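PDB 4KOO: single-stranded DNA-binding protein WHY1, chloroplastic from Arabidopsis thaliana, which binds single-stranded DNA in chloroplasts and nucleus, guarding the plastid genome against illegitimate recombination and modulating telomere length by inhibiting telomerase action. Local coordinates for residues 15-20 with 135-140; 22-27 with 47-52; 42-47 with 157-162; 66-71 with 103-108; 84-89 with 108-113. All coordinates share one frame; numbering follows the deposited sequence. Where two conformers were deposited one is given.

Contact 1: 15-20 with 135-140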
# COMPACT_ATOMS: atom_id res chain seq x y z
N ILE A 15 -8.76 21.35 -0.60
CA ILE A 15 -9.70 21.49 0.50
C ILE A 15 -10.09 22.95 0.55
O ILE A 15 -9.23 23.82 0.65
CB ILE A 15 -9.03 21.09 1.81
CG1 ILE A 15 -8.68 19.60 1.75
CG2 ILE A 15 -9.90 21.40 3.04
CD1 ILE A 15 -7.81 19.14 2.88
N TYR A 16 -11.39 23.21 0.43
CA TYR A 16 -11.95 24.55 0.44
C TYR A 16 -12.70 24.85 1.74
O TYR A 16 -13.63 24.13 2.10
CB TYR A 16 -12.93 24.66 -0.74
CG TYR A 16 -12.29 24.37 -2.07
CD1 TYR A 16 -11.40 25.26 -2.63
CD2 TYR A 16 -12.60 23.20 -2.78
CE1 TYR A 16 -10.81 25.00 -3.84
CE2 TYR A 16 -12.02 22.95 -3.99
CZ TYR A 16 -11.14 23.85 -4.52
OH TYR A 16 -10.55 23.61 -5.73
N LYS A 17 -12.30 25.88 2.47
CA LYS A 17 -13.00 26.24 3.72
C LYS A 17 -13.48 27.71 3.68
O LYS A 17 -13.37 28.37 2.65
CB LYS A 17 -12.13 25.94 4.94
CG LYS A 17 -11.84 24.46 5.10
CD LYS A 17 -13.13 23.72 5.52
CE LYS A 17 -13.00 22.21 5.42
NZ LYS A 17 -11.96 21.70 6.26
N GLY A 18 -14.03 28.17 4.79
CA GLY A 18 -14.68 29.47 4.86
C GLY A 18 -13.77 30.64 4.54
O GLY A 18 -14.15 31.54 3.81
N LYS A 19 -12.56 30.60 5.07
CA LYS A 19 -11.63 31.71 4.91
C LYS A 19 -10.38 31.40 4.10
O LYS A 19 -9.58 32.28 3.86
CB LYS A 19 -11.24 32.23 6.29
CG LYS A 19 -12.44 32.69 7.10
CD LYS A 19 -13.21 33.82 6.39
CE LYS A 19 -12.28 34.97 5.95
NZ LYS A 19 -12.99 36.12 5.27
N ALA A 20 -10.21 30.16 3.66
CA ALA A 20 -8.98 29.76 3.01
C ALA A 20 -9.17 28.45 2.26
O ALA A 20 -10.07 27.67 2.58
CB ALA A 20 -7.83 29.61 4.04
N ILE A 135 -1.68 32.17 6.60
CA ILE A 135 -2.95 31.58 6.17
C ILE A 135 -3.20 30.30 6.99
O ILE A 135 -2.34 29.42 7.06
CB ILE A 135 -2.98 31.25 4.68
CG1 ILE A 135 -2.79 32.50 3.82
CG2 ILE A 135 -4.37 30.65 4.30
CD1 ILE A 135 -2.54 32.23 2.37
N TYR A 136 -4.37 30.24 7.60
CA TYR A 136 -4.80 29.16 8.45
C TYR A 136 -5.93 28.38 7.81
O TYR A 136 -6.88 28.97 7.28
CB TYR A 136 -5.27 29.76 9.76
CG TYR A 136 -5.86 28.83 10.77
CD1 TYR A 136 -7.17 28.40 10.68
CD2 TYR A 136 -5.11 28.39 11.85
CE1 TYR A 136 -7.71 27.57 11.60
CE2 TYR A 136 -5.67 27.60 12.80
CZ TYR A 136 -6.95 27.18 12.67
OH TYR A 136 -7.48 26.34 13.62
N ILE A 137 -5.85 27.06 7.82
CA ILE A 137 -6.99 26.27 7.34
C ILE A 137 -7.28 25.06 8.23
O ILE A 137 -6.39 24.28 8.57
CB ILE A 137 -6.83 25.87 5.88
CG1 ILE A 137 -8.14 25.28 5.33
CG2 ILE A 137 -5.71 24.90 5.69
CD1 ILE A 137 -8.11 25.08 3.84
N PRO A 138 -8.55 24.91 8.61
CA PRO A 138 -8.93 23.74 9.40
C PRO A 138 -9.19 22.57 8.46
O PRO A 138 -9.59 22.75 7.30
CB PRO A 138 -10.22 24.19 10.07
CG PRO A 138 -10.83 25.09 9.05
CD PRO A 138 -9.68 25.84 8.44
N ILE A 139 -8.91 21.38 8.97
CA ILE A 139 -8.98 20.13 8.22
C ILE A 139 -9.74 19.17 9.12
O ILE A 139 -9.37 18.97 10.26
CB ILE A 139 -7.53 19.53 8.03
CG1 ILE A 139 -6.55 20.58 7.46
CG2 ILE A 139 -7.54 18.34 7.11
CD1 ILE A 139 -6.79 20.99 6.07
N THR A 140 -10.79 18.55 8.62
CA THR A 140 -11.50 17.58 9.42
C THR A 140 -10.70 16.29 9.56
O THR A 140 -9.79 16.03 8.80
CB THR A 140 -12.88 17.20 8.81
OG1 THR A 140 -12.66 16.44 7.60
CG2 THR A 140 -13.68 18.44 8.50

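Contact 2: 22-27 with 47-52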
# COMPACT_ATOMS: atom_id res chain seq x y z
N LEU A 22 -6.70 25.15 0.44
CA LEU A 22 -5.42 24.44 0.32
C LEU A 22 -5.47 23.50 -0.89
O LEU A 22 -6.39 22.72 -1.02
CB LEU A 22 -5.18 23.61 1.58
CG LEU A 22 -3.95 22.72 1.54
CD1 LEU A 22 -2.67 23.55 1.27
CD2 LEU A 22 -3.84 21.91 2.83
N THR A 23 -4.48 23.58 -1.75
CA THR A 23 -4.31 22.64 -2.83
C THR A 23 -2.97 21.96 -2.66
O THR A 23 -1.98 22.62 -2.36
CB THR A 23 -4.38 23.32 -4.21
OG1 THR A 23 -5.68 23.92 -4.36
CG2 THR A 23 -4.17 22.32 -5.31
N VAL A 24 -2.96 20.64 -2.78
CA VAL A 24 -1.73 19.87 -2.68
C VAL A 24 -1.44 19.19 -4.01
O VAL A 24 -2.28 18.42 -4.49
CB VAL A 24 -1.85 18.77 -1.60
CG1 VAL A 24 -0.48 18.12 -1.39
CG2 VAL A 24 -2.38 19.37 -0.33
N ASP A 25 -0.29 19.47 -4.59
CA ASP A 25 0.12 18.87 -5.88
C ASP A 25 1.37 18.07 -5.70
O ASP A 25 2.35 18.57 -5.16
CB ASP A 25 0.42 19.92 -6.96
CG ASP A 25 -0.83 20.47 -7.61
OD1 ASP A 25 -1.37 21.46 -7.11
OD2 ASP A 25 -1.26 19.91 -8.64
N PRO A 26 1.37 16.83 -6.17
CA PRO A 26 2.58 16.02 -6.23
C PRO A 26 3.51 16.44 -7.35
O PRO A 26 3.06 16.82 -8.42
CB PRO A 26 2.04 14.60 -6.42
CG PRO A 26 0.74 14.80 -7.21
CD PRO A 26 0.19 16.12 -6.73
N ARG A 27 4.80 16.41 -7.09
CA ARG A 27 5.82 16.70 -8.10
C ARG A 27 6.76 15.53 -8.23
O ARG A 27 7.34 15.04 -7.26
CB ARG A 27 6.58 17.98 -7.76
CG ARG A 27 5.70 19.20 -7.66
CD ARG A 27 5.25 19.66 -9.05
NE ARG A 27 4.60 20.96 -9.00
CZ ARG A 27 5.26 22.12 -8.97
NH1 ARG A 27 6.59 22.14 -9.01
NH2 ARG A 27 4.59 23.27 -8.91
N LEU A 47 5.98 17.40 -2.46
CA LEU A 47 4.64 17.91 -2.59
C LEU A 47 4.65 19.43 -2.50
O LEU A 47 5.38 20.01 -1.69
CB LEU A 47 3.76 17.35 -1.52
CG LEU A 47 3.73 15.81 -1.43
CD1 LEU A 47 2.84 15.37 -0.29
CD2 LEU A 47 3.26 15.20 -2.74
N LEU A 48 3.83 20.08 -3.31
CA LEU A 48 3.66 21.54 -3.20
C LEU A 48 2.32 21.91 -2.61
O LEU A 48 1.26 21.57 -3.17
CB LEU A 48 3.84 22.19 -4.57
CG LEU A 48 3.78 23.73 -4.56
CD1 LEU A 48 4.93 24.27 -3.76
CD2 LEU A 48 3.79 24.23 -6.01
N LEU A 49 2.34 22.58 -1.46
CA LEU A 49 1.14 23.06 -0.80
C LEU A 49 0.94 24.49 -1.21
O LEU A 49 1.86 25.29 -1.14
CB LEU A 49 1.27 23.00 0.72
CG LEU A 49 1.57 21.66 1.41
CD1 LEU A 49 1.87 21.88 2.88
CD2 LEU A 49 0.43 20.75 1.25
N GLN A 50 -0.26 24.82 -1.63
CA GLN A 50 -0.58 26.18 -2.03
C GLN A 50 -1.77 26.61 -1.24
O GLN A 50 -2.78 25.93 -1.22
CB GLN A 50 -0.87 26.26 -3.53
CG GLN A 50 0.28 25.76 -4.39
CD GLN A 50 0.09 26.04 -5.87
OE1 GLN A 50 0.34 27.16 -6.35
NE2 GLN A 50 -0.34 25.04 -6.60
N PHE A 51 -1.65 27.75 -0.55
CA PHE A 51 -2.69 28.21 0.34
C PHE A 51 -3.19 29.53 -0.23
O PHE A 51 -2.38 30.35 -0.64
CB PHE A 51 -2.14 28.55 1.72
CG PHE A 51 -1.66 27.37 2.55
CD1 PHE A 51 -0.46 26.73 2.27
CD2 PHE A 51 -2.38 26.95 3.66
CE1 PHE A 51 -0.02 25.69 3.07
CE2 PHE A 51 -1.91 25.92 4.48
CZ PHE A 51 -0.74 25.29 4.16
N ALA A 52 -4.50 29.75 -0.19
CA ALA A 52 -5.04 31.01 -0.67
C ALA A 52 -6.18 31.53 0.21
O ALA A 52 -6.97 30.76 0.78
CB ALA A 52 -5.51 30.85 -2.11
O HOH W 1 -0.16 22.85 -5.27

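Contact 3: 42-47 with 157-162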
# COMPACT_ATOMS: atom_id res chain seq x y z
N SER A 42 18.01 11.76 -9.91
CA SER A 42 18.80 12.97 -9.66
C SER A 42 18.17 13.91 -8.64
O SER A 42 18.88 14.67 -7.98
CB SER A 42 19.06 13.75 -10.96
OG SER A 42 17.90 13.87 -11.75
N LYS A 43 16.85 13.88 -8.51
CA LYS A 43 16.20 14.72 -7.52
C LYS A 43 14.97 13.99 -7.02
O LYS A 43 14.20 13.52 -7.84
CB LYS A 43 15.77 16.01 -8.18
CG LYS A 43 15.46 17.12 -7.24
CD LYS A 43 15.24 18.42 -8.03
CE LYS A 43 15.01 19.62 -7.11
NZ LYS A 43 13.72 19.55 -6.36
N ASP A 44 14.79 13.88 -5.71
CA ASP A 44 13.50 13.37 -5.17
C ASP A 44 12.33 14.25 -5.58
O ASP A 44 12.44 15.47 -5.76
CB ASP A 44 13.51 13.29 -3.63
CG ASP A 44 14.41 12.20 -3.08
OD1 ASP A 44 14.88 11.33 -3.85
OD2 ASP A 44 14.65 12.21 -1.83
N GLY A 45 11.17 13.64 -5.70
CA GLY A 45 9.94 14.38 -5.74
C GLY A 45 9.62 15.03 -4.42
O GLY A 45 10.35 14.86 -3.44
N PHE A 46 8.57 15.84 -4.43
CA PHE A 46 8.08 16.54 -3.26
C PHE A 46 6.63 16.88 -3.49
O PHE A 46 6.10 16.64 -4.58
CB PHE A 46 8.90 17.83 -2.98
CG PHE A 46 8.93 18.78 -4.12
CD1 PHE A 46 9.75 18.54 -5.22
CD2 PHE A 46 8.12 19.88 -4.11
CE1 PHE A 46 9.74 19.43 -6.30
CE2 PHE A 46 8.12 20.78 -5.18
CZ PHE A 46 8.92 20.54 -6.27
N LEU A 47 5.98 17.40 -2.46
CA LEU A 47 4.64 17.91 -2.59
C LEU A 47 4.65 19.43 -2.50
O LEU A 47 5.38 20.01 -1.69
CB LEU A 47 3.76 17.35 -1.52
CG LEU A 47 3.73 15.81 -1.43
CD1 LEU A 47 2.84 15.37 -0.29
CD2 LEU A 47 3.26 15.20 -2.74
N TYR A 157 6.88 6.74 -4.55
CA TYR A 157 6.98 7.34 -5.86
C TYR A 157 7.99 8.46 -5.83
O TYR A 157 8.72 8.64 -6.79
CB TYR A 157 5.67 7.95 -6.35
CG TYR A 157 4.65 6.95 -6.80
CD1 TYR A 157 4.04 6.07 -5.91
CD2 TYR A 157 4.24 6.93 -8.13
CE1 TYR A 157 3.08 5.15 -6.37
CE2 TYR A 157 3.30 6.06 -8.57
CZ TYR A 157 2.72 5.17 -7.71
OH TYR A 157 1.78 4.30 -8.25
N LEU A 158 7.97 9.26 -4.77
CA LEU A 158 8.84 10.44 -4.71
C LEU A 158 10.34 10.10 -4.67
O LEU A 158 11.17 10.96 -5.03
CB LEU A 158 8.47 11.32 -3.52
CG LEU A 158 7.06 11.91 -3.46
CD1 LEU A 158 6.94 12.85 -2.28
CD2 LEU A 158 6.61 12.59 -4.76
N ILE A 159 10.66 8.91 -4.19
CA ILE A 159 12.03 8.43 -4.13
C ILE A 159 12.39 7.49 -5.28
O ILE A 159 13.50 6.92 -5.31
CB ILE A 159 12.40 7.82 -2.77
CG1 ILE A 159 11.65 6.51 -2.54
CG2 ILE A 159 12.21 8.84 -1.62
CD1 ILE A 159 12.21 5.67 -1.40
N GLY A 160 11.47 7.33 -6.22
CA GLY A 160 11.75 6.58 -7.43
C GLY A 160 11.57 5.09 -7.35
O GLY A 160 11.85 4.36 -8.30
N TRP A 161 11.11 4.62 -6.20
CA TRP A 161 11.06 3.18 -5.99
C TRP A 161 9.93 2.51 -6.77
O TRP A 161 9.95 1.29 -7.02
CB TRP A 161 11.05 2.83 -4.50
CG TRP A 161 12.43 2.87 -3.85
CD1 TRP A 161 13.49 3.68 -4.23
CD2 TRP A 161 12.90 2.10 -2.74
NE1 TRP A 161 14.56 3.46 -3.41
CE2 TRP A 161 14.24 2.48 -2.50
CE3 TRP A 161 12.31 1.13 -1.91
CZ2 TRP A 161 14.99 1.92 -1.48
CZ3 TRP A 161 13.07 0.56 -0.91
CH2 TRP A 161 14.40 0.94 -0.70
N HIS A 162 8.94 3.30 -7.14
CA HIS A 162 7.87 2.88 -8.05
C HIS A 162 8.42 2.49 -9.39
O HIS A 162 8.01 1.50 -10.01
CB HIS A 162 6.91 4.06 -8.27
CG HIS A 162 7.47 5.16 -9.14
ND1 HIS A 162 8.51 5.99 -8.76
CD2 HIS A 162 7.08 5.58 -10.37
CE1 HIS A 162 8.73 6.87 -9.72
NE2 HIS A 162 7.87 6.64 -10.70

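Contact 4: 66-71 with 103-108. With MES (2-(N-morpholino)-ethanesulfonic acid), chain F.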
# COMPACT_ATOMS: atom_id res chain seq x y z
N GLN A 66 0.22 31.68 -0.85
CA GLN A 66 1.54 31.39 -0.31
C GLN A 66 1.76 29.89 -0.46
O GLN A 66 0.81 29.11 -0.34
CB GLN A 66 1.63 31.78 1.15
CG GLN A 66 1.42 33.26 1.43
CD GLN A 66 2.50 34.17 0.83
OE1 GLN A 66 3.59 33.73 0.39
NE2 GLN A 66 2.18 35.46 0.77
N VAL A 67 2.99 29.51 -0.73
CA VAL A 67 3.29 28.12 -1.02
C VAL A 67 4.36 27.57 -0.10
O VAL A 67 5.13 28.31 0.49
CB VAL A 67 3.73 27.94 -2.48
CG1 VAL A 67 2.68 28.52 -3.47
CG2 VAL A 67 5.11 28.56 -2.75
N PHE A 68 4.41 26.24 0.01
CA PHE A 68 5.37 25.59 0.90
C PHE A 68 5.57 24.18 0.33
O PHE A 68 4.61 23.51 0.01
CB PHE A 68 4.79 25.56 2.30
CG PHE A 68 5.78 25.15 3.37
CD1 PHE A 68 6.51 26.10 4.06
CD2 PHE A 68 5.95 23.81 3.70
CE1 PHE A 68 7.42 25.76 5.08
CE2 PHE A 68 6.86 23.44 4.70
CZ PHE A 68 7.61 24.43 5.39
N SER A 69 6.79 23.76 0.16
CA SER A 69 7.04 22.43 -0.36
C SER A 69 7.18 21.45 0.81
O SER A 69 7.68 21.80 1.87
CB SER A 69 8.26 22.44 -1.27
OG SER A 69 8.03 23.30 -2.39
N LEU A 70 6.70 20.24 0.65
CA LEU A 70 7.02 19.20 1.61
C LEU A 70 7.95 18.20 1.00
O LEU A 70 7.64 17.59 -0.02
CB LEU A 70 5.79 18.44 2.09
CG LEU A 70 4.78 19.17 2.91
CD1 LEU A 70 3.58 18.24 3.09
CD2 LEU A 70 5.37 19.63 4.28
N SER A 71 9.09 18.02 1.64
CA SER A 71 10.08 17.09 1.18
C SER A 71 9.70 15.68 1.60
O SER A 71 8.82 15.49 2.45
CB SER A 71 11.44 17.43 1.80
OG SER A 71 11.37 17.19 3.20
N VAL A 103 13.77 35.28 3.08
CA VAL A 103 12.41 34.80 3.16
C VAL A 103 12.39 33.63 4.13
O VAL A 103 13.25 32.76 4.06
CB VAL A 103 11.91 34.32 1.75
CG1 VAL A 103 10.47 33.80 1.83
CG2 VAL A 103 12.04 35.43 0.70
N ARG A 104 11.45 33.66 5.06
CA ARG A 104 11.29 32.57 6.01
C ARG A 104 9.85 32.13 5.98
O ARG A 104 8.94 32.95 6.06
CB ARG A 104 11.59 33.06 7.39
CG ARG A 104 11.40 32.03 8.48
CD ARG A 104 11.55 32.71 9.77
NE ARG A 104 11.59 31.80 10.91
CZ ARG A 104 10.63 31.71 11.79
NH1 ARG A 104 9.52 32.45 11.65
NH2 ARG A 104 10.80 30.89 12.84
N LYS A 105 9.66 30.82 5.87
CA LYS A 105 8.32 30.24 5.91
C LYS A 105 8.25 29.21 7.03
O LYS A 105 9.22 28.45 7.24
CB LYS A 105 7.97 29.56 4.59
CG LYS A 105 8.17 30.42 3.36
CD LYS A 105 7.65 29.73 2.12
CE LYS A 105 7.91 30.57 0.87
NZ LYS A 105 7.40 29.93 -0.38
N VAL A 106 7.14 29.23 7.76
CA VAL A 106 6.87 28.28 8.84
C VAL A 106 5.53 27.60 8.59
O VAL A 106 4.49 28.25 8.49
CB VAL A 106 6.86 28.93 10.26
CG1 VAL A 106 6.75 27.83 11.34
CG2 VAL A 106 8.12 29.76 10.49
N LEU A 107 5.57 26.28 8.48
CA LEU A 107 4.34 25.48 8.42
C LEU A 107 4.14 24.76 9.75
O LEU A 107 5.03 24.03 10.21
CB LEU A 107 4.41 24.45 7.31
CG LEU A 107 3.17 23.56 7.14
CD1 LEU A 107 1.96 24.39 6.69
CD2 LEU A 107 3.41 22.42 6.15
N LYS A 108 2.98 24.99 10.37
CA LYS A 108 2.53 24.31 11.56
C LYS A 108 1.38 23.40 11.20
O LYS A 108 0.47 23.79 10.47
CB LYS A 108 2.02 25.31 12.59
CG LYS A 108 3.11 26.18 13.17
CD LYS A 108 2.54 27.04 14.31
CE LYS A 108 3.64 27.77 15.07
NZ LYS A 108 3.06 28.61 16.14
O1 MES F . 15.10 25.37 1.15
C2 MES F . 15.02 24.80 -0.17
C3 MES F . 13.74 25.21 -0.92
N4 MES F . 12.61 25.13 0.01
C5 MES F . 12.89 24.33 1.20
C6 MES F . 13.98 25.03 1.99
C7 MES F . 11.36 24.77 -0.63
C8 MES F . 10.56 25.97 -1.12
S MES F . 9.67 26.66 0.12
O1S MES F . 10.60 27.39 1.00
O2S MES F . 8.69 27.53 -0.55
O3S MES F . 8.94 25.71 0.93
O HOH W 2 4.81 31.71 -0.72

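Contact 5: 84-89 with 108-113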
# COMPACT_ATOMS: atom_id res chain seq x y z
N ARG A 84 -2.28 13.02 18.12
CA ARG A 84 -2.47 14.43 18.46
C ARG A 84 -1.14 15.11 18.70
O ARG A 84 -1.03 16.07 19.48
CB ARG A 84 -3.35 14.59 19.71
CG ARG A 84 -4.84 14.28 19.47
CD ARG A 84 -5.66 14.78 20.66
NE ARG A 84 -6.47 15.99 20.40
CZ ARG A 84 -6.12 17.25 20.65
NH1 ARG A 84 -6.98 18.22 20.39
NH2 ARG A 84 -4.92 17.59 21.15
N GLU A 85 -0.12 14.62 18.00
CA GLU A 85 1.19 15.25 18.02
C GLU A 85 1.26 16.48 17.10
O GLU A 85 0.77 16.45 15.98
CB GLU A 85 2.27 14.22 17.64
CG GLU A 85 3.69 14.72 17.78
CD GLU A 85 4.72 13.68 17.48
OE1 GLU A 85 4.32 12.55 17.13
OE2 GLU A 85 5.95 14.01 17.54
N SER A 86 1.93 17.53 17.56
CA SER A 86 2.16 18.71 16.73
C SER A 86 3.47 18.62 15.96
O SER A 86 4.39 17.89 16.34
CB SER A 86 2.16 19.97 17.60
OG SER A 86 0.92 20.08 18.28
N CYS A 87 3.55 19.34 14.86
CA CYS A 87 4.83 19.48 14.18
C CYS A 87 4.92 20.85 13.51
O CYS A 87 3.92 21.56 13.33
CB CYS A 87 5.13 18.34 13.20
SG CYS A 87 4.07 18.18 11.78
N GLU A 88 6.14 21.20 13.18
CA GLU A 88 6.42 22.52 12.66
C GLU A 88 7.64 22.40 11.77
O GLU A 88 8.60 21.70 12.13
CB GLU A 88 6.68 23.43 13.85
CG GLU A 88 6.77 24.88 13.51
CD GLU A 88 6.84 25.74 14.76
OE1 GLU A 88 7.39 25.26 15.79
OE2 GLU A 88 6.33 26.86 14.70
N PHE A 89 7.59 23.05 10.60
CA PHE A 89 8.68 23.04 9.66
C PHE A 89 9.09 24.45 9.28
O PHE A 89 8.23 25.34 9.08
CB PHE A 89 8.26 22.36 8.38
CG PHE A 89 7.68 20.97 8.57
CD1 PHE A 89 8.49 19.91 8.87
CD2 PHE A 89 6.33 20.76 8.45
CE1 PHE A 89 7.95 18.62 9.04
CE2 PHE A 89 5.78 19.48 8.61
CZ PHE A 89 6.61 18.42 8.88
N LYS A 108 2.98 24.99 10.37
CA LYS A 108 2.53 24.31 11.56
C LYS A 108 1.38 23.40 11.20
O LYS A 108 0.47 23.79 10.47
CB LYS A 108 2.02 25.31 12.59
CG LYS A 108 3.11 26.18 13.17
CD LYS A 108 2.54 27.04 14.31
CE LYS A 108 3.64 27.77 15.07
NZ LYS A 108 3.06 28.61 16.14
N VAL A 109 1.45 22.19 11.73
CA VAL A 109 0.40 21.20 11.59
C VAL A 109 0.11 20.71 13.01
O VAL A 109 0.98 20.18 13.68
CB VAL A 109 0.81 20.01 10.69
CG1 VAL A 109 -0.31 19.02 10.60
CG2 VAL A 109 1.17 20.48 9.28
N GLU A 110 -1.11 20.92 13.49
CA GLU A 110 -1.44 20.60 14.87
C GLU A 110 -2.88 20.17 14.98
O GLU A 110 -3.71 20.58 14.18
CB GLU A 110 -1.28 21.83 15.77
CG GLU A 110 0.10 22.42 15.74
CD GLU A 110 0.28 23.56 16.71
OE1 GLU A 110 -0.59 23.75 17.60
OE2 GLU A 110 1.30 24.27 16.58
N PRO A 111 -3.18 19.37 16.01
CA PRO A 111 -4.58 19.04 16.27
C PRO A 111 -5.36 20.29 16.64
O PRO A 111 -4.82 21.25 17.19
CB PRO A 111 -4.51 18.06 17.45
CG PRO A 111 -3.21 18.28 18.09
CD PRO A 111 -2.27 18.74 16.98
N LEU A 112 -6.64 20.28 16.29
CA LEU A 112 -7.54 21.33 16.70
C LEU A 112 -7.83 21.22 18.18
O LEU A 112 -7.93 20.11 18.74
CB LEU A 112 -8.87 21.24 15.93
CG LEU A 112 -8.80 21.65 14.46
CD1 LEU A 112 -10.10 21.30 13.72
CD2 LEU A 112 -8.50 23.13 14.31
N PRO A 113 -8.00 22.38 18.83
CA PRO A 113 -8.38 22.45 20.24
C PRO A 113 -9.67 21.66 20.49
O PRO A 113 -10.66 21.86 19.80
CB PRO A 113 -8.63 23.95 20.46
CG PRO A 113 -7.95 24.64 19.37
CD PRO A 113 -7.95 23.70 18.19
O HOH W 3 -0.25 17.58 13.59
O HOH W 4 0.66 22.45 19.82
O HOH W 5 3.40 23.14 15.72

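Contact 1: 15-20 with 135-140
Lys-17 and Ala-20 lean onto Ile-137 where the turn between strands 9-16 and 20-33 of one antiparallel Whirly sheet meets strand 131-139, an outer strand of the other within this chain. The CB of Lys-17 faces Ile-137 CG1, and Lys-17 CG lies 3.8 Å from Ile-137 CG1 while also nearing the ring of Pro-138. Bends at chi2 (-70°) and chi4 (61°) then fold CD and CE over the carbonyl of Pro-138, and the tip ends in a hydrogen bond of 2.8 Å from Lys-17 NZ to Pro-138 O. The ammonium stands above the carbonyl plane, 45° out of it. Glu-143 of the following helix gives NZ a salt bridge as well, so two partners hold the charge. Lys-17 and Ala-20 belong to residues 17-22, by similarity required for binding single-stranded DNA. Beneath the lysine, Ile-137 CD1 slots under the turn, 3.5 Å from Ala-20 O, and the turn is closed by a backbone hydrogen bond from Lys-17 N to Ala-20 O. Farther along, Ile-15 CD1 touches Ile-139 CD1, the two side chains crossing nearly at right angles. At the other end Ala-20 CB rests 3.4 Å from Tyr-136 O and 3.6 Å from Ile-135 CG2.

Contact 2: 22-27 with 47-52
Leu-22 opens this antiparallel hairpin by laying its CD1 methyl over the centre of the Phe-51 ring, a CH-pi contact 3.8 Å from CD1 to the centroid. With CG anti to the backbone N (chi1 175°), the leucine runs alongside the ring, pointing the same way. An alanine in place of Phe-51 would probably leave Leu-22 CD1 without its aromatic platform and open a gap beside Ile-135 and Ile-137. Thr-23 follows in a hydrogen-bonded pair with Gln-50, Thr-23 N to Gln-50 O and Gln-50 N to Thr-23 O both 2.9 Å, while its hydroxyl bonds Ser-14. Val-24, on the same face as Leu-22, sets CG2 3.5 Å from Leu-49 CD2. Asp-25 pairs with Leu-48 through two backbone bonds; on the face of Thr-23 and Gln-50 one water joins Asp-25 OD1 (2.6 Å), Leu-48 O and Gln-50 NE2, and Gln-50 OE1 is held by Lys-65. Pro-26 meets Leu-47 CD2, 3.6 Å from Pro-26 CA. Arg-27 bends at chi2, bringing NH2 beside Leu-48 CD2. The pair forms the middle of a four-stranded sheet, between strands 9-16 and 66-70. Strands 118-126 and 131-139 cover Phe-51, and Trp-161 of a second subunit packs on Val-24, Pro-26 and Leu-47.

Contact 3: 42-47 with 157-162
Leu-158 lies along the backbone of Gly-45 and Phe-46, its isobutyl group laid against the chain where strand 39-53 is interrupted. CG stands anti to the carbonyl carbon (chi1 -60°), and both methyls lie against the strand backbone: Leu-158 CD2 is 3.8 Å from Phe-46 N, and CD1 comes 4.0 Å from Phe-46 CA. A CB at Gly-45 would collide with Leu-158 CD2, so the absence of a side chain there lets the leucine settle this closely. Gly-45 N donates to Leu-158 O at 2.8 Å, in the carbonyl plane and on a lone pair, while Asp-44 CA approaches the same oxygen at 3.4 Å. The side chains of Asp-44 and Ile-159 run side by side and point the same way, Asp-44 OD2 lying 4.2 Å from Ile-159 CG2. Val-72 and Ile-75 of helix 72-79 also pack on Leu-158, and Phe-164 of a second subunit reaches it. Gly-160 has positive phi, and its N bonds back to Tyr-157 O, ending helix 141-158. The oxygen taken by Gly-45 thus belongs to the last helical turn, and the arrangement is that of a Schellman motif at the C-terminal end of helix 141-158, docked against the break in strand 39-53.

Contact 4: 66-71 with 103-108
With CG anti to the backbone N (chi1 -169°), Phe-68 turns its ring toward strand 103-111, and Lys-105, fully extended beyond CG, slides past it in the opposite direction to reach Val-67. Leu-107 CB sits over the centre of the Phe-68 ring in a CH-pi contact, 3.7 Å from CB to the centroid. The opposite face receives a sulfonate oxygen of bound MES, offset toward the rim, while Lys-105 CB comes up to the edge, 3.8 Å from Phe-68 CD1. An alanine at Phe-68 would probably leave Leu-107 CB without its aromatic partner and open a gap between the two sheets, whose strands here run at 71°. Leu-70 CD2 extends the apolar layer, 3.9 Å from Leu-107 CD2. At its tip Lys-105 NZ donates to Val-67 O at 2.9 Å, from 44° above the carbonyl plane, to MES O2S at 2.7 Å, and to a water shared with Gln-66 OE1 and Val-67 N. Ser-69 N and His-91 bind the same MES, probably a crystallisation component. An ammonium and a backbone N-H that together hold a sulfonate are consistent with a site that can take an anionic group, bordered by an aromatic ring.

Contact 5: 84-89 with 108-113
Cys-87 and Val-109 form a hydrogen-bonded pair, with Cys-87 N to Val-109 O and Val-109 N to Cys-87 O both 3.0 Å. On the face they share, Cys-87 SG, placed between its backbone N and carbonyl carbon (chi1 65°), rests 3.9 Å from Val-109 CB. On the other face Glu-88 and Lys-108 lie side by side, their charges making only a long salt bridge whose glutamate oxygen is less surely placed. Just before strand 87-91, Ser-86 OG packs 3.5 Å from Glu-110 CG. Pro-111 then slips beneath Arg-84: its CB lies over the centre of the guanidinium, 3.7 Å from Arg-84 CZ, a position the arginine reaches through a bend at chi3 (107°). One water donates to both Cys-87 O and Glu-110 OE2, the latter at 2.5 Å, and another links Ser-86 OG with Glu-110 OE1, weakly at the glutamate. Farther out, Thr-77 and Leu-78 of helix 72-79 pack on Cys-87, Phe-120 backs Val-109, and Glu-85 OE1 takes a hydrogen bond from Gly-82 N and a salt bridge from Arg-141 of a third subunit. The whole is the open end of an antiparallel beta hairpin, strands 87-91 and 103-111, at the margin of the second Whirly sheet.

How the contacts relate
From the N terminus, residues 15-20 end the first strand and turn into the second, and meet 135-140 only late in the chain to close contact 1, a loop that encloses contacts 2, 4 and 5. Contact 2 closes early, pairing the next two strands within the first sheet. Residues 42-47 share Leu-47 with it and open contact 3, which closes only at 157-162, beyond contact 1; contact 3 therefore crosses contacts 1 and 2 while enclosing 4 and 5. Contacts 4 and 5 cross each other, sharing Lys-108 on strand 103-111. Contacts 1 and 4 join the two sheets, contacts 2 and 5 each zip a hairpin in one of them, and contact 3 fastens the helical C-terminal part to the first sheet.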